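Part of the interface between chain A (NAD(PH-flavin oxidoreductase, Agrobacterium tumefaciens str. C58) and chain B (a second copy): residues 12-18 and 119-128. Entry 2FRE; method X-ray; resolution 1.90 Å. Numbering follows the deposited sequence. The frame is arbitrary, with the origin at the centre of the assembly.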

# COMPACT_ATOMS: atom_id res chain seq x y z
N PRO A 12 1.65 3.54 -20.37
CA PRO A 12 2.08 2.13 -20.48
C PRO A 12 2.47 1.47 -19.13
O PRO A 12 3.61 1.03 -18.95
N VAL A 13 1.52 1.39 -18.22
CA VAL A 13 1.72 0.69 -16.97
C VAL A 13 1.99 -0.79 -17.21
O VAL A 13 1.55 -1.36 -18.22
N ASP A 14 2.69 -1.41 -16.26
CA ASP A 14 2.88 -2.84 -16.29
C ASP A 14 1.50 -3.46 -16.21
O ASP A 14 0.68 -3.01 -15.41
N PRO A 15 1.22 -4.46 -17.06
CA PRO A 15 -0.12 -5.07 -17.01
C PRO A 15 -0.50 -5.64 -15.65
O PRO A 15 -1.70 -5.81 -15.38
N LEU A 16 0.48 -5.96 -14.82
CA LEU A 16 0.21 -6.43 -13.48
C LEU A 16 -0.73 -5.49 -12.72
O LEU A 16 -1.57 -5.93 -11.95
N PHE A 17 -0.61 -4.19 -12.95
CA PHE A 17 -1.46 -3.23 -12.21
C PHE A 17 -2.92 -3.23 -12.66
O PHE A 17 -3.81 -2.86 -11.88
N LEU A 18 -3.17 -3.64 -13.90
CA LEU A 18 -4.53 -3.82 -14.39
C LEU A 18 -5.08 -5.23 -14.12
O LEU A 18 -6.30 -5.40 -13.96
N PHE B 119 2.67 2.03 -2.47
CA PHE B 119 3.47 0.86 -2.85
C PHE B 119 3.45 0.65 -4.36
O PHE B 119 4.48 0.34 -4.96
N SER B 120 2.26 0.79 -4.96
CA SER B 120 2.09 0.68 -6.39
C SER B 120 3.01 1.67 -7.13
O SER B 120 3.69 1.28 -8.07
N LEU B 121 3.03 2.91 -6.65
CA LEU B 121 3.94 3.96 -7.14
C LEU B 121 5.38 3.48 -7.12
O LEU B 121 6.09 3.52 -8.13
N ALA B 122 5.82 3.05 -5.95
CA ALA B 122 7.18 2.55 -5.76
C ALA B 122 7.52 1.32 -6.63
O ALA B 122 8.66 1.19 -7.11
N MSE B 123 6.56 0.42 -6.80
CA MSE B 123 6.82 -0.71 -7.65
C MSE B 123 6.92 -0.44 -9.14
O MSE B 123 7.79 -0.96 -9.81
N GLN B 124 6.05 0.42 -9.63
CA GLN B 124 6.11 0.84 -11.03
C GLN B 124 7.38 1.65 -11.29
O GLN B 124 8.00 1.51 -12.34
N ALA B 125 7.78 2.47 -10.32
CA ALA B 125 9.05 3.20 -10.40
C ALA B 125 10.20 2.21 -10.54
O ALA B 125 11.06 2.33 -11.45
N HIS B 126 10.19 1.23 -9.66
CA HIS B 126 11.17 0.16 -9.70
C HIS B 126 11.22 -0.57 -11.04
O HIS B 126 12.30 -0.82 -11.58
N LEU B 127 10.06 -0.93 -11.56
CA LEU B 127 10.00 -1.64 -12.83
C LEU B 127 10.51 -0.83 -14.03
O LEU B 127 10.94 -1.41 -15.03
N LEU B 128 10.46 0.50 -13.93
CA LEU B 128 11.00 1.38 -14.97
C LEU B 128 12.49 1.69 -14.76
O LEU B 128 13.08 2.43 -15.54

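The contact between these two stretches is built around one aromatic side chain. Phe A17 lies in the helix of chain A that continues beyond this stretch, its CA-to-CB bond directed toward chain B, and with chi1 in the m well (-65°) and chi2 at -72° its ring reaches the helix of residues 119-127. It packs as a knob into a hole formed by Ser B120, Met B123, Gln B124 and Leu B127, residues spaced three and four apart and therefore following one side of the helix. Phe A17 has 99 Å² covered by the opposing stretch, the largest share of the 321 Å² buried in total.

The apolar contacts converge on the outer part of this ring. Met B123, present as selenomethionine, leaves its backbone sideways, with chi1 p and chi2 and chi3 between wells (132° and 92°); this path brings SE to 3.4 Å from Phe A17 CZ. The selenium lies 4.4 Å from the ring centroid and 55° off the ring normal, an oblique chalcogen-aromatic approach. Leu B127, pointing toward chain A in the m, t conformation, places CD1 4.1 Å from Phe A17 CE2. The same methyl is 3.8 Å from Asp A14 OD2, so it bridges the aromatic ring and the carboxylate by van der Waals contact. At Ser B120 the ring meets both backbone and side chain: Phe A17 CZ is 3.7 Å from Ser B120 O, and Phe A17 CE1 is 4.0 Å from Ser B120 CB. That carbonyl also accepts the helical hydrogen bond from Gln B124 N, while Ser B120, in the m rotamer, has its OG hydrogen-bonded elsewhere in the structure.

The polar part of the contact centres on Gln B124. Its CA-to-CB bond is sideways, but chi1 t and chi2 p carry the amide end nearer to chain A, where it packs against Val A13, Asp A14 and Phe A17. The side-chain amide comes within 2.9 Å of the backbone, measured from Gln B124 NE2 as modelled to Asp A14 N; the amide is probably turned over in the model, and turned back it would bring its oxygen to this position, where Asp A14 N may donate a hydrogen bond to it. Val A13, in the m rotamer, borders the amide with little of its own surface covered.

Asp A14 also points toward chain B, yet its carboxylate has a clear role within its own chain. With chi1 t, Asp A14 OD1 accepts a nearly linear hydrogen bond from Leu A16 N (2.9 Å, 167°), capping the turn that leads into the helix carrying Phe A17.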

# COMPACT_ATOMS: atom_id res chain seq x y z
CB PRO A 12 3.31 2.23 -21.38
CG PRO A 12 3.88 3.57 -21.04
CD PRO A 12 2.69 4.46 -20.88
CB VAL A 13 0.50 0.80 -16.02
CG1 VAL A 13 0.24 2.24 -15.63
CG2 VAL A 13 -0.76 0.18 -16.65
CB ASP A 14 3.72 -3.33 -15.12
CG ASP A 14 4.17 -4.76 -15.30
OD1 ASP A 14 3.31 -5.67 -15.30
OD2 ASP A 14 5.39 -4.98 -15.47
CB PRO A 15 -0.04 -6.18 -18.06
CG PRO A 15 1.05 -5.78 -18.96
CD PRO A 15 2.05 -5.06 -18.12
CB LEU A 16 1.50 -6.64 -12.70
CG LEU A 16 2.43 -7.76 -13.18
CD1 LEU A 16 3.83 -7.60 -12.59
CD2 LEU A 16 1.88 -9.15 -12.88
CB PHE A 17 -0.84 -1.83 -12.31
CG PHE A 17 0.48 -1.73 -11.63
CD1 PHE A 17 0.55 -1.73 -10.24
CD2 PHE A 17 1.64 -1.65 -12.36
CE1 PHE A 17 1.75 -1.65 -9.60
CE2 PHE A 17 2.87 -1.58 -11.71
CZ PHE A 17 2.91 -1.57 -10.34
CB LEU A 18 -4.57 -3.53 -15.90
CG LEU A 18 -4.03 -2.18 -16.35
CD1 LEU A 18 -4.25 -1.99 -17.87
CD2 LEU A 18 -4.71 -1.06 -15.61
CB PHE B 119 3.07 -0.44 -2.14
CG PHE B 119 4.03 -1.56 -2.40
CD1 PHE B 119 5.16 -1.73 -1.61
CD2 PHE B 119 3.84 -2.40 -3.48
CE1 PHE B 119 6.06 -2.74 -1.87
CE2 PHE B 119 4.73 -3.41 -3.74
CZ PHE B 119 5.84 -3.58 -2.96
CB SER B 120 0.63 0.91 -6.77
OG SER B 120 -0.24 -0.02 -6.13
CB LEU B 121 3.79 5.24 -6.28
CG LEU B 121 4.46 6.55 -6.68
CD1 LEU B 121 3.82 7.72 -5.84
CD2 LEU B 121 5.94 6.49 -6.47
CB ALA B 122 7.41 2.25 -4.29
CB MSE B 123 6.14 -2.03 -7.23
CG MSE B 123 4.67 -2.23 -7.43
SE MSE B 123 4.19 -4.01 -8.29
CE MSE B 123 3.83 -5.47 -6.87
CB GLN B 124 4.86 1.63 -11.43
CG GLN B 124 4.85 2.09 -12.90
CD GLN B 124 4.93 0.93 -13.90
OE1 GLN B 124 6.03 0.47 -14.30
NE2 GLN B 124 3.80 0.44 -14.29
CB ALA B 125 9.25 4.05 -9.15
CB HIS B 126 10.92 -0.87 -8.61
CG HIS B 126 11.95 -1.95 -8.61
ND1 HIS B 126 11.72 -3.20 -9.15
CD2 HIS B 126 13.24 -1.94 -8.21
CE1 HIS B 126 12.82 -3.92 -9.04
NE2 HIS B 126 13.76 -3.18 -8.48
CB LEU B 127 8.58 -2.14 -13.10
CG LEU B 127 8.10 -3.27 -12.20
CD1 LEU B 127 6.56 -3.34 -12.28
CD2 LEU B 127 8.75 -4.60 -12.54
CB LEU B 128 10.19 2.68 -15.02
CG LEU B 128 8.76 2.55 -15.55
CD1 LEU B 128 8.07 3.90 -15.44
CD2 LEU B 128 8.76 2.08 -16.98